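Local coordinates for DUF3822 family protein (Bacteroides thetaiotaomicron VPI-5482, PDB 3HRG) that is of unknown function but has an actin-like ATPase fold, so that nucleotide binding is conceivable though not established, at residues 78-83 with 183-188; 93-98 with 118-123; 162-167 with 175-180; 168-173 with 189-194. All blocks are in the same frame, centred on the assembly; numbering follows the deposited sequence. Where two conformers were deposited one is given.

Contact 1: residues 78-83 with 183-188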
loop_
_atom_site.group_PDB
_atom_site.type_symbol
_atom_site.label_atom_id
_atom_site.label_comp_id
_atom_site.label_asym_id
_atom_site.label_seq_id
_atom_site.Cartn_x
_atom_site.Cartn_y
_atom_site.Cartn_z
ATOM N N PHE A 78 -4.229 8.022 -4.767
ATOM C CA PHE A 78 -3.251 8.704 -3.923
ATOM C C PHE A 78 -2.364 9.532 -4.824
ATOM O O PHE A 78 -2.232 9.266 -6.032
ATOM C CB PHE A 78 -2.372 7.774 -3.053
ATOM C CG PHE A 78 -1.406 6.912 -3.846
ATOM C CD1 PHE A 78 -0.138 7.370 -4.191
ATOM C CD2 PHE A 78 -1.796 5.674 -4.271
ATOM C CE1 PHE A 78 0.728 6.574 -4.905
ATOM C CE2 PHE A 78 -0.936 4.866 -4.992
ATOM C CZ PHE A 78 0.330 5.338 -5.334
ATOM N N THR A 79 -1.767 10.553 -4.219
ATOM C CA THR A 79 -0.872 11.461 -4.895
ATOM C C THR A 79 0.306 11.796 -3.979
ATOM O O THR A 79 0.116 12.109 -2.801
ATOM C CB THR A 79 -1.588 12.760 -5.224
ATOM O OG1 THR A 79 -2.561 12.524 -6.239
ATOM C CG2 THR A 79 -0.574 13.830 -5.713
HETATM N N MSE A 80 1.518 11.724 -4.513
HETATM C CA MSE A 80 2.705 12.042 -3.738
HETATM C C MSE A 80 3.154 13.458 -4.026
HETATM O O MSE A 80 3.166 13.866 -5.180
HETATM C CB MSE A 80 3.831 11.061 -4.061
HETATM C CG MSE A 80 5.118 11.266 -3.250
HETATM SE SE MSE A 80 6.356 12.573 -3.933
HETATM C CE MSE A 80 6.938 11.662 -5.553
ATOM N N ILE A 81 3.509 14.194 -2.964
ATOM C CA ILE A 81 4.050 15.540 -3.134
ATOM C C ILE A 81 5.255 15.702 -2.185
ATOM O O ILE A 81 5.248 15.227 -1.046
ATOM C CB ILE A 81 2.995 16.662 -2.933
ATOM C CG1 ILE A 81 3.539 18.013 -3.435
ATOM C CG2 ILE A 81 2.532 16.726 -1.500
ATOM C CD1 ILE A 81 2.608 19.151 -3.118
ATOM N N PRO A 82 6.345 16.313 -2.690
ATOM C CA PRO A 82 7.476 16.467 -1.790
ATOM C C PRO A 82 7.056 17.328 -0.610
ATOM O O PRO A 82 6.232 18.220 -0.784
ATOM C CB PRO A 82 8.517 17.188 -2.647
ATOM C CG PRO A 82 8.193 16.810 -4.018
ATOM C CD PRO A 82 6.742 16.544 -4.096
ATOM N N LEU A 83 7.604 17.063 0.568
ATOM C CA LEU A 83 7.233 17.803 1.791
ATOM C C LEU A 83 7.435 19.304 1.647
ATOM O O LEU A 83 6.581 20.102 2.065
ATOM C CB LEU A 83 8.006 17.271 3.009
ATOM C CG LEU A 83 7.737 17.931 4.372
ATOM C CD1 LEU A 83 6.281 17.790 4.772
ATOM C CD2 LEU A 83 8.620 17.333 5.455
ATOM N N LEU A 183 11.822 9.079 -6.131
ATOM C CA LEU A 183 11.769 9.818 -7.409
ATOM C C LEU A 183 10.344 9.920 -7.975
ATOM O O LEU A 183 10.007 10.900 -8.650
ATOM C CB LEU A 183 12.633 9.104 -8.446
ATOM C CG LEU A 183 14.126 8.876 -8.159
ATOM C CD1 LEU A 183 14.716 7.910 -9.194
ATOM C CD2 LEU A 183 14.916 10.173 -8.083
ATOM N N LEU A 184 9.518 8.907 -7.693
ATOM C CA LEU A 184 8.163 8.822 -8.206
ATOM C C LEU A 184 7.348 7.796 -7.453
ATOM O O LEU A 184 7.887 6.735 -7.080
ATOM C CB LEU A 184 8.218 8.407 -9.687
ATOM C CG LEU A 184 6.955 8.178 -10.522
ATOM C CD1 LEU A 184 7.235 8.594 -12.003
ATOM C CD2 LEU A 184 6.440 6.754 -10.402
ATOM N N ALA A 185 6.071 8.125 -7.230
ATOM C CA ALA A 185 5.098 7.185 -6.643
ATOM C C ALA A 185 3.767 7.391 -7.366
ATOM O O ALA A 185 3.173 8.465 -7.260
ATOM C CB ALA A 185 4.930 7.433 -5.185
ATOM N N ASN A 186 3.332 6.414 -8.147
ATOM C CA ASN A 186 2.026 6.532 -8.811
ATOM C C ASN A 186 1.430 5.151 -9.049
ATOM O O ASN A 186 2.114 4.132 -8.962
ATOM C CB ASN A 186 2.093 7.330 -10.127
ATOM C CG ASN A 186 0.710 7.795 -10.592
ATOM O OD1 ASN A 186 -0.140 8.092 -9.774
ATOM N ND2 ASN A 186 0.484 7.835 -11.893
ATOM N N SER A 187 0.133 5.143 -9.291
ATOM C CA SER A 187 -0.593 3.927 -9.531
ATOM C C SER A 187 -1.326 4.043 -10.856
ATOM O O SER A 187 -1.837 5.126 -11.188
ATOM C CB SER A 187 -1.561 3.676 -8.416
ATOM O OG SER A 187 -2.249 2.454 -8.604
ATOM N N PHE A 188 -1.381 2.934 -11.590
ATOM C CA PHE A 188 -2.027 2.895 -12.900
ATOM C C PHE A 188 -3.000 1.733 -12.975
ATOM O O PHE A 188 -2.673 0.580 -12.608
ATOM C CB PHE A 188 -0.975 2.750 -14.005
ATOM C CG PHE A 188 0.143 3.766 -13.940
ATOM C CD1 PHE A 188 1.241 3.567 -13.103
ATOM C CD2 PHE A 188 0.106 4.922 -14.725
ATOM C CE1 PHE A 188 2.298 4.512 -13.038
ATOM C CE2 PHE A 188 1.152 5.870 -14.667
ATOM C CZ PHE A 188 2.249 5.661 -13.821
HETATM O O HOH W 1 1.752 10.719 -7.293
#

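Contact 2: residues 93-98 with 118-123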
loop_
_atom_site.group_PDB
_atom_site.type_symbol
_atom_site.label_atom_id
_atom_site.label_comp_id
_atom_site.label_asym_id
_atom_site.label_seq_id
_atom_site.Cartn_x
_atom_site.Cartn_y
_atom_site.Cartn_z
ATOM N N LEU A 93 -7.145 20.363 -3.020
ATOM C CA LEU A 93 -6.971 20.965 -4.358
ATOM C C LEU A 93 -5.979 20.142 -5.188
ATOM O O LEU A 93 -6.241 19.847 -6.349
ATOM C CB LEU A 93 -6.488 22.408 -4.288
ATOM C CG LEU A 93 -7.449 23.479 -3.746
ATOM C CD1 LEU A 93 -6.775 24.838 -3.703
ATOM C CD2 LEU A 93 -8.697 23.571 -4.604
ATOM N N LEU A 94 -4.846 19.799 -4.580
ATOM C CA LEU A 94 -3.811 18.986 -5.211
ATOM C C LEU A 94 -4.354 17.627 -5.622
ATOM O O LEU A 94 -4.133 17.140 -6.742
ATOM C CB LEU A 94 -2.654 18.768 -4.234
ATOM C CG LEU A 94 -1.697 19.933 -3.940
ATOM C CD1 LEU A 94 -0.875 19.716 -2.661
ATOM C CD2 LEU A 94 -0.804 20.147 -5.136
ATOM N N PHE A 95 -5.066 16.997 -4.695
ATOM C CA PHE A 95 -5.633 15.685 -4.948
ATOM C C PHE A 95 -6.603 15.684 -6.124
ATOM O O PHE A 95 -6.498 14.820 -7.027
ATOM C CB PHE A 95 -6.301 15.176 -3.670
ATOM C CG PHE A 95 -6.804 13.756 -3.767
ATOM C CD1 PHE A 95 -5.937 12.690 -3.604
ATOM C CD2 PHE A 95 -8.137 13.492 -4.034
ATOM C CE1 PHE A 95 -6.404 11.377 -3.662
ATOM C CE2 PHE A 95 -8.600 12.198 -4.118
ATOM C CZ PHE A 95 -7.716 11.125 -3.924
ATOM N N TYR A 96 -7.533 16.634 -6.130
ATOM C CA TYR A 96 -8.532 16.729 -7.223
ATOM C C TYR A 96 -8.021 17.298 -8.568
ATOM O O TYR A 96 -8.776 17.284 -9.544
ATOM C CB TYR A 96 -9.883 17.310 -6.732
ATOM C CG TYR A 96 -10.537 16.325 -5.760
ATOM C CD1 TYR A 96 -10.903 15.025 -6.175
ATOM C CD2 TYR A 96 -10.785 16.671 -4.452
ATOM C CE1 TYR A 96 -11.482 14.122 -5.303
ATOM C CE2 TYR A 96 -11.383 15.752 -3.552
ATOM C CZ TYR A 96 -11.718 14.475 -3.993
ATOM O OH TYR A 96 -12.310 13.541 -3.137
ATOM N N HIS A 97 -6.793 17.822 -8.590
ATOM C CA HIS A 97 -6.128 18.183 -9.846
ATOM C C HIS A 97 -5.410 16.913 -10.423
ATOM O O HIS A 97 -4.877 16.935 -11.519
ATOM C CB HIS A 97 -5.199 19.401 -9.714
ATOM C CG HIS A 97 -5.916 20.712 -9.842
ATOM N ND1 HIS A 97 -6.429 21.152 -11.044
ATOM C CD2 HIS A 97 -6.176 21.691 -8.940
ATOM C CE1 HIS A 97 -7.006 22.330 -10.867
ATOM N NE2 HIS A 97 -6.860 22.682 -9.600
ATOM N N ASN A 98 -5.389 15.821 -9.668
ATOM C CA ASN A 98 -4.829 14.538 -10.126
ATOM C C ASN A 98 -5.821 13.380 -10.203
ATOM O O ASN A 98 -5.500 12.363 -10.827
ATOM C CB ASN A 98 -3.675 14.155 -9.209
ATOM C CG ASN A 98 -2.431 15.007 -9.451
ATOM O OD1 ASN A 98 -1.707 14.808 -10.431
ATOM N ND2 ASN A 98 -2.183 15.947 -8.579
ATOM N N VAL A 118 4.978 13.565 1.196
ATOM C CA VAL A 118 3.619 13.437 1.728
ATOM C C VAL A 118 2.808 12.658 0.760
ATOM O O VAL A 118 2.932 12.855 -0.435
ATOM C CB VAL A 118 2.981 14.818 1.913
ATOM C CG1 VAL A 118 1.483 14.708 2.403
ATOM C CG2 VAL A 118 3.811 15.633 2.848
ATOM N N ILE A 119 1.963 11.762 1.268
ATOM C CA ILE A 119 1.052 10.992 0.456
ATOM C C ILE A 119 -0.357 11.481 0.830
ATOM O O ILE A 119 -0.747 11.393 2.005
ATOM C CB ILE A 119 1.140 9.486 0.744
ATOM C CG1 ILE A 119 2.545 8.942 0.404
ATOM C CG2 ILE A 119 0.025 8.705 -0.053
ATOM C CD1 ILE A 119 2.874 8.977 -1.077
ATOM N N ILE A 120 -1.065 12.046 -0.160
ATOM C CA ILE A 120 -2.435 12.533 -0.042
ATOM C C ILE A 120 -3.281 11.407 -0.629
ATOM O O ILE A 120 -2.964 10.914 -1.703
ATOM C CB ILE A 120 -2.659 13.841 -0.789
ATOM C CG1 ILE A 120 -1.626 14.910 -0.398
ATOM C CG2 ILE A 120 -4.065 14.331 -0.513
ATOM C CD1 ILE A 120 -1.619 16.183 -1.347
ATOM N N PHE A 121 -4.315 10.962 0.095
ATOM C CA PHE A 121 -5.081 9.780 -0.323
ATOM C C PHE A 121 -6.576 9.885 0.008
ATOM O O PHE A 121 -6.990 10.531 0.952
ATOM C CB PHE A 121 -4.466 8.495 0.290
ATOM C CG PHE A 121 -4.598 8.377 1.794
ATOM C CD1 PHE A 121 -3.687 8.996 2.648
ATOM C CD2 PHE A 121 -5.628 7.629 2.364
ATOM C CE1 PHE A 121 -3.803 8.883 4.039
ATOM C CE2 PHE A 121 -5.743 7.517 3.752
ATOM C CZ PHE A 121 -4.816 8.140 4.585
ATOM N N GLY A 122 -7.376 9.221 -0.804
ATOM C CA GLY A 122 -8.810 9.245 -0.618
ATOM C C GLY A 122 -9.283 8.001 0.106
ATOM O O GLY A 122 -8.668 6.934 0.011
ATOM N N ILE A 123 -10.371 8.150 0.836
ATOM C CA ILE A 123 -11.004 7.018 1.490
ATOM C C ILE A 123 -12.513 7.212 1.357
ATOM O O ILE A 123 -13.032 8.344 1.466
ATOM C CB ILE A 123 -10.573 6.882 2.971
ATOM C CG1 ILE A 123 -11.158 5.607 3.613
ATOM C CG2 ILE A 123 -11.000 8.121 3.785
ATOM C CD1 ILE A 123 -10.707 5.426 5.072
#

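Contact 3: residues 162-167 with 175-180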
loop_
_atom_site.group_PDB
_atom_site.type_symbol
_atom_site.label_atom_id
_atom_site.label_comp_id
_atom_site.label_asym_id
_atom_site.label_seq_id
_atom_site.Cartn_x
_atom_site.Cartn_y
_atom_site.Cartn_z
ATOM N N LYS A 162 16.287 1.993 -8.513
ATOM C CA LYS A 162 15.397 0.856 -8.354
ATOM C C LYS A 162 13.940 1.225 -8.536
ATOM O O LYS A 162 13.495 2.292 -8.109
ATOM C CB LYS A 162 15.652 0.210 -6.987
ATOM C CG LYS A 162 17.074 -0.434 -6.904
ATOM C CD LYS A 162 17.422 -0.849 -5.558
ATOM C CE LYS A 162 18.865 -1.276 -5.437
ATOM N NZ LYS A 162 19.825 -0.137 -5.460
HETATM N N MSE A 163 13.228 0.338 -9.219
HETATM C CA MSE A 163 11.799 0.469 -9.413
HETATM C C MSE A 163 11.151 -0.689 -8.665
HETATM O O MSE A 163 11.470 -1.860 -8.948
HETATM C CB MSE A 163 11.419 0.362 -10.909
HETATM C CG MSE A 163 9.922 0.422 -11.114
HETATM SE SE MSE A 163 9.379 0.437 -12.992
HETATM C CE MSE A 163 10.129 2.102 -13.516
ATOM N N TYR A 164 10.267 -0.381 -7.724
ATOM C CA TYR A 164 9.513 -1.393 -6.953
ATOM C C TYR A 164 8.077 -1.296 -7.430
ATOM O O TYR A 164 7.507 -0.224 -7.400
ATOM C CB TYR A 164 9.583 -1.167 -5.441
ATOM C CG TYR A 164 10.972 -1.321 -4.905
ATOM C CD1 TYR A 164 11.443 -2.565 -4.499
ATOM C CD2 TYR A 164 11.829 -0.236 -4.818
ATOM C CE1 TYR A 164 12.733 -2.729 -4.021
ATOM C CE2 TYR A 164 13.146 -0.393 -4.322
ATOM C CZ TYR A 164 13.585 -1.635 -3.952
ATOM O OH TYR A 164 14.856 -1.800 -3.457
ATOM N N ALA A 165 7.522 -2.408 -7.913
ATOM C CA ALA A 165 6.165 -2.473 -8.420
ATOM C C ALA A 165 5.359 -3.463 -7.596
ATOM O O ALA A 165 5.754 -4.642 -7.480
ATOM C CB ALA A 165 6.184 -2.893 -9.901
ATOM N N SER A 166 4.264 -2.976 -7.006
ATOM C CA SER A 166 3.353 -3.768 -6.205
ATOM C C SER A 166 2.133 -3.982 -7.099
ATOM O O SER A 166 1.357 -3.053 -7.386
ATOM C CB SER A 166 2.969 -3.056 -4.938
ATOM O OG SER A 166 2.086 -3.840 -4.186
ATOM N N VAL A 167 1.964 -5.208 -7.537
ATOM C CA VAL A 167 0.902 -5.548 -8.457
ATOM C C VAL A 167 -0.367 -5.965 -7.705
ATOM O O VAL A 167 -0.321 -6.826 -6.821
ATOM C CB VAL A 167 1.375 -6.675 -9.371
ATOM C CG1 VAL A 167 0.272 -7.065 -10.351
ATOM C CG2 VAL A 167 2.655 -6.255 -10.090
ATOM N N TYR A 175 6.886 2.579 -7.417
ATOM C CA TYR A 175 7.690 3.382 -6.485
ATOM C C TYR A 175 9.144 3.317 -6.947
ATOM O O TYR A 175 9.765 2.239 -6.941
ATOM C CB TYR A 175 7.569 2.858 -5.064
ATOM C CG TYR A 175 6.134 2.677 -4.622
ATOM C CD1 TYR A 175 5.377 3.755 -4.166
ATOM C CD2 TYR A 175 5.521 1.432 -4.706
ATOM C CE1 TYR A 175 4.028 3.592 -3.760
ATOM C CE2 TYR A 175 4.182 1.241 -4.271
ATOM C CZ TYR A 175 3.448 2.332 -3.830
ATOM O OH TYR A 175 2.135 2.166 -3.454
ATOM N N CYS A 176 9.698 4.464 -7.323
ATOM C CA CYS A 176 11.062 4.519 -7.861
ATOM C C CYS A 176 12.011 5.284 -6.957
ATOM O O CYS A 176 11.638 6.325 -6.417
ATOM C CB CYS A 176 11.063 5.146 -9.265
ATOM S SG CYS A 176 10.113 4.187 -10.421
ATOM N N PHE A 177 13.260 4.790 -6.866
ATOM C CA PHE A 177 14.247 5.363 -5.963
ATOM C C PHE A 177 15.658 5.462 -6.476
ATOM O O PHE A 177 16.086 4.666 -7.302
ATOM C CB PHE A 177 14.368 4.484 -4.700
ATOM C CG PHE A 177 13.128 4.407 -3.890
ATOM C CD1 PHE A 177 12.151 3.455 -4.180
ATOM C CD2 PHE A 177 12.910 5.300 -2.850
ATOM C CE1 PHE A 177 10.995 3.394 -3.394
ATOM C CE2 PHE A 177 11.779 5.227 -2.084
ATOM C CZ PHE A 177 10.824 4.296 -2.352
ATOM N N GLU A 178 16.387 6.425 -5.904
ATOM C CA GLU A 178 17.805 6.592 -6.153
ATOM C C GLU A 178 18.397 6.811 -4.773
ATOM O O GLU A 178 18.105 7.829 -4.150
ATOM C CB GLU A 178 18.116 7.784 -7.072
ATOM C CG GLU A 178 19.622 7.990 -7.300
ATOM C CD GLU A 178 19.934 9.039 -8.343
ATOM O OE1 GLU A 178 19.029 9.773 -8.806
ATOM O OE2 GLU A 178 21.101 9.093 -8.725
ATOM N N ARG A 179 19.191 5.830 -4.319
ATOM C CA ARG A 179 19.877 5.826 -3.016
ATOM C C ARG A 179 18.973 6.346 -1.886
ATOM O O ARG A 179 19.294 7.286 -1.169
ATOM C CB ARG A 179 21.196 6.602 -3.106
ATOM C CG ARG A 179 22.168 6.367 -1.940
ATOM C CD ARG A 179 23.495 7.049 -2.208
ATOM N NE ARG A 179 24.483 6.728 -1.188
ATOM N N GLY A 180 17.821 5.701 -1.754
ATOM C CA GLY A 180 16.872 6.058 -0.738
ATOM C C GLY A 180 15.976 7.259 -1.012
ATOM O O GLY A 180 15.045 7.448 -0.238
#

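Contact 4: residues 168-173 with 189-194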
loop_
_atom_site.group_PDB
_atom_site.type_symbol
_atom_site.label_atom_id
_atom_site.label_comp_id
_atom_site.label_asym_id
_atom_site.label_seq_id
_atom_site.Cartn_x
_atom_site.Cartn_y
_atom_site.Cartn_z
ATOM N N ARG A 168 -1.480 -5.316 -8.021
ATOM C CA ARG A 168 -2.779 -5.645 -7.455
ATOM C C ARG A 168 -3.646 -6.130 -8.613
ATOM O O ARG A 168 -3.234 -6.051 -9.761
ATOM C CB ARG A 168 -3.392 -4.467 -6.679
ATOM C CG ARG A 168 -2.511 -4.094 -5.479
ATOM C CD ARG A 168 -3.051 -2.968 -4.609
ATOM N NE ARG A 168 -3.047 -1.648 -5.259
ATOM C CZ ARG A 168 -4.094 -1.051 -5.825
ATOM N NH1 ARG A 168 -5.301 -1.616 -5.852
ATOM N NH2 ARG A 168 -3.931 0.152 -6.373
ATOM N N LYS A 169 -4.818 -6.655 -8.293
ATOM C CA LYS A 169 -5.681 -7.232 -9.332
ATOM C C LYS A 169 -6.073 -6.224 -10.435
ATOM O O LYS A 169 -5.992 -6.579 -11.614
ATOM C CB LYS A 169 -6.914 -7.895 -8.726
ATOM C CG LYS A 169 -7.638 -8.804 -9.695
ATOM C CD LYS A 169 -8.764 -9.535 -9.003
ATOM C CE LYS A 169 -9.478 -10.484 -9.954
ATOM N NZ LYS A 169 -10.724 -11.021 -9.313
ATOM N N ASP A 170 -6.414 -4.995 -10.071
ATOM C CA ASP A 170 -6.830 -3.985 -11.068
ATOM C C ASP A 170 -5.887 -2.767 -11.199
ATOM O O ASP A 170 -6.216 -1.793 -11.877
ATOM C CB ASP A 170 -8.280 -3.563 -10.761
ATOM C CG ASP A 170 -9.269 -4.727 -10.863
ATOM O OD1 ASP A 170 -9.014 -5.701 -11.615
ATOM O OD2 ASP A 170 -10.328 -4.667 -10.202
ATOM N N ALA A 171 -4.690 -2.851 -10.617
ATOM C CA ALA A 171 -3.746 -1.767 -10.693
ATOM C C ALA A 171 -2.339 -2.186 -10.334
ATOM O O ALA A 171 -2.138 -3.200 -9.671
ATOM C CB ALA A 171 -4.180 -0.616 -9.758
ATOM N N ILE A 172 -1.388 -1.379 -10.768
ATOM C CA ILE A 172 0.023 -1.571 -10.440
ATOM C C ILE A 172 0.489 -0.254 -9.763
ATOM O O ILE A 172 0.192 0.841 -10.266
ATOM C CB ILE A 172 0.831 -1.974 -11.681
ATOM C CG1 ILE A 172 2.213 -2.508 -11.282
ATOM C CG2 ILE A 172 0.868 -0.805 -12.730
ATOM C CD1 ILE A 172 2.911 -3.288 -12.396
ATOM N N ASP A 173 1.082 -0.374 -8.577
ATOM C CA ASP A 173 1.601 0.753 -7.795
ATOM C C ASP A 173 3.104 0.744 -8.026
ATOM O O ASP A 173 3.755 -0.301 -7.815
ATOM C CB ASP A 173 1.258 0.597 -6.292
ATOM C CG ASP A 173 -0.248 0.455 -6.021
ATOM O OD1 ASP A 173 -1.059 0.964 -6.813
ATOM O OD2 ASP A 173 -0.641 -0.204 -5.006
ATOM N N GLU A 189 -4.182 2.030 -13.496
ATOM C CA GLU A 189 -5.220 1.043 -13.653
ATOM C C GLU A 189 -4.796 0.090 -14.764
ATOM O O GLU A 189 -4.434 0.522 -15.873
ATOM C CB GLU A 189 -6.538 1.701 -14.017
ATOM C CG GLU A 189 -7.716 0.736 -14.047
ATOM C CD GLU A 189 -9.070 1.418 -14.174
ATOM O OE1 GLU A 189 -9.157 2.675 -14.136
ATOM O OE2 GLU A 189 -10.056 0.673 -14.305
ATOM N N CYS A 190 -4.786 -1.197 -14.446
ATOM C CA CYS A 190 -4.451 -2.211 -15.403
ATOM C C CYS A 190 -4.804 -3.546 -14.790
ATOM O O CYS A 190 -4.642 -3.748 -13.585
ATOM C CB CYS A 190 -2.992 -2.163 -15.866
ATOM S SG CYS A 190 -1.705 -2.052 -14.729
HETATM N N MSE A 191 -5.338 -4.396 -15.671
HETATM C CA MSE A 191 -5.899 -5.704 -15.379
HETATM C C MSE A 191 -5.078 -6.893 -15.917
HETATM O O MSE A 191 -5.163 -8.010 -15.378
HETATM C CB MSE A 191 -7.262 -5.824 -16.106
HETATM C CG MSE A 191 -8.174 -4.545 -16.392
HETATM SE SE MSE A 191 -9.277 -3.594 -15.035
HETATM C CE MSE A 191 -7.886 -2.627 -14.127
ATOM N N GLN A 192 -4.387 -6.675 -17.040
ATOM C CA GLN A 192 -3.639 -7.698 -17.729
ATOM C C GLN A 192 -2.240 -7.382 -18.059
ATOM O O GLN A 192 -1.798 -6.230 -17.989
ATOM C CB GLN A 192 -4.438 -8.101 -18.956
ATOM C CG GLN A 192 -4.705 -7.044 -19.943
ATOM C CD GLN A 192 -5.998 -7.298 -20.635
ATOM O OE1 GLN A 192 -6.588 -8.382 -20.530
ATOM N NE2 GLN A 192 -6.487 -6.281 -21.313
ATOM N N THR A 193 -1.546 -8.456 -18.409
ATOM C CA THR A 193 -0.142 -8.412 -18.668
ATOM C C THR A 193 0.302 -7.290 -19.609
ATOM O O THR A 193 1.236 -6.589 -19.252
ATOM C CB THR A 193 0.306 -9.756 -19.199
ATOM O OG1 THR A 193 -0.177 -10.761 -18.289
ATOM C CG2 THR A 193 1.777 -9.802 -19.266
ATOM N N GLU A 194 -0.363 -7.118 -20.748
ATOM C CA GLU A 194 0.059 -6.066 -21.714
ATOM C C GLU A 194 0.002 -4.665 -21.104
ATOM O O GLU A 194 0.891 -3.873 -21.366
ATOM C CB GLU A 194 -0.718 -6.110 -23.041
ATOM C CG GLU A 194 -2.181 -5.722 -22.942
ATOM C CD GLU A 194 -2.960 -5.944 -24.233
ATOM O OE1 GLU A 194 -2.703 -5.271 -25.259
ATOM O OE2 GLU A 194 -3.877 -6.789 -24.200
HETATM O O HOH W 2 -2.443 -5.023 -12.333
HETATM O O HOH W 3 -6.033 -8.656 -12.967
#

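Contact 1: residues 78-83 with 183-188
Phe-78 reaches to the backbone of 185-187 and supplies a large share of the packing. Its CG lies between the backbone N and the carbonyl carbon (chi1 68°), and the far end of the ring touches three residues in turn. CE1 approaches Ala-185 O at 3.9 Å, CZ meets Asn-186 C at 3.9 Å, and CE2 rests on Ser-187 CB at 3.7 Å. An alanine here would remove that ring and would probably open a gap beside Ala-185 and Ser-187. Met-80 CB packs on Ala-185 CB at 4.0 Å, and its bent selenomethionine chain carries CE to Leu-184 CA, 4.1 Å away. The small side chain of Ala-185 suits this close meeting with Met-80. These two strands are outermost in different sheets: 78-82 flanks the three-stranded antiparallel sheet, 181-189 the five-stranded one. They run nearly antiparallel (169°), but their axes stay 6.5 Å apart, too far for direct pairing. A classic beta bulge, Leu-183 and Leu-184 facing Cys-176, interrupts the second strand's regular pairing. The polar link is indirect: one water accepts from Met-80 N at 3.0 Å and donates to Ala-185 O at 2.7 Å. Ser-187 OG bonds Asp-173.

Contact 2: residues 93-98 with 118-123
Phe-95 lies against Ile-120 and the two residues that follow it, and its ring can be traced atom by atom along the strand. At its root, CB touches Ile-120 CG2 at 4.0 Å, the two side chains running opposite ways as they pass. CG is anti to the backbone N (chi1 -174°), on the side of its own carbonyl carbon, and from there the ring extends toward the strand. CD1 has Ile-120 O at 4.0 Å, near the ring plane and at its edge. CE1 then meets Phe-121 CA at 3.9 Å, and the tip, CZ, comes to 3.7 Å from Gly-122 N. Glycine suits that position, since a CB on Gly-122 would sit just 3.2 Å from Phe-95 CZ. On another side of the ring, CD2 lies over the centre of the Tyr-96 ring. An alanine in place of Phe-95 would probably open a gap over the backbone at Phe-121 and Gly-122 and take away the group lying on the Tyr-96 ring. Leu-94 adds a smaller patch: its CD1 meets Ile-120 CD1 at 3.8 Å, the two side chains crossing at about a right angle. Beyond it, Asn-98 ND2 donates to Leu-94 O (2.9 Å, 152°), tying Asn-98 back to the turn before it. Helix 91-96 thus packs on part of one face of the three-stranded antiparallel sheet. Ile-120 and Gly-122 bond through their backbones to Thr-79 and Arg-77, so the strand's polar groups are engaged within the sheet, and what joins it to this helix is van der Waals packing, governed by shape.

Contact 3: residues 162-167 with 175-180
Lys-162 O accepts one hydrogen bond from the facing strand, Phe-177 N approaching nearly along the C=O axis at 2.8 Å, and Cys-176 CA adds a weaker CA-H...O contact at 3.3 Å. Lys-162 N returns a bond to Phe-177 O, closing one antiparallel hydrogen-bonded pair. Tyr-164 and Tyr-175 close the next: Tyr-164 N gives Tyr-175 O a 2.8 Å bond that is almost straight (172°), and Tyr-175 N answers to Tyr-164 O. Between them Met-163 and Cys-176 form a non-hydrogen-bonded pair on the other face, where the selenomethionine chain, bent at chi3, lays CE against Cys-176 SG at 3.7 Å. Both side chains are unbranched at CB and slim, which suits close packing there. On the opposite face the aromatic side chains of Tyr-164 and Phe-177 cross at about a right angle. Tyr-164 CD2 comes within 3.8 Å of Phe-177 CD1, with the ring planes at 71°. This is a beta hairpin in the middle of the five-stranded mixed sheet, with 215-220 beside 162-167 and 181-189 beside 171-178. Tyr-164, Tyr-175 and Phe-177 pack on helix 144-154, while Met-163 turns to helix 193-206.

Contact 4: residues 168-173 with 189-194
At the end of the paired strands 171-178 and 181-189, just before helix 193-206, Ala-171 and Glu-189 form an antiparallel non-hydrogen-bonded pair with CA atoms 4.3 Å apart. Cys-190 N donates to Asp-170 O at 3.0 Å, 157° at the hydrogen, from a position 54° above the carbonyl plane. The aliphatic part of Glu-189 follows the same oxygen, CG lying 3.7 Å from Asp-170 O and leaving its carboxylate at the exposed end. A chi1 of 49° turns Cys-190 SG toward Ile-172, where it touches Ile-172 CG2 at 3.5 Å; a small, weakly polar thiol suits this buried spot beside a branched side chain. One water donates to both Lys-169 O and Met-191 O, joining the turn to the residue before the N-cap, Gln-192. Within 168-173, Arg-168 grips Asp-173 side-on: NE bonds OD2 at 2.8 Å and NH2 bonds OD1 at 3.0 Å. Its NH1 bonds an unidentified ligand, probably from the crystallisation liquor. Across the contact, by contrast, the polar links use main-chain atoms and water, so the junction probably depends more on backbone path than on the charged side chains around it.

How the contacts relate
Contacts 1, 3 and 4 meet on one five-stranded mixed sheet, and contact 2 belongs to the three-stranded sheet across from it. Contact 1 spans the two, its centre about 10 Å from that of contact 2, 11 Å from contact 3 and 17 Å from contact 4. Contacts 2 and 3 both nest within the chain loop that contact 1 closes. Contact 4 alternates along the chain with contacts 1 and 3, sharing strand 171-178 with the latter. Contacts 2 and 4, about 21 Å apart between centres, do not touch. The strand order 3-2-1-4-5, present in both five-stranded sheets, is consistent with the duplicated core of actin-like ATPases, and contact 1, joining the three-stranded sheet to the second of them, probably helps hold the halves together.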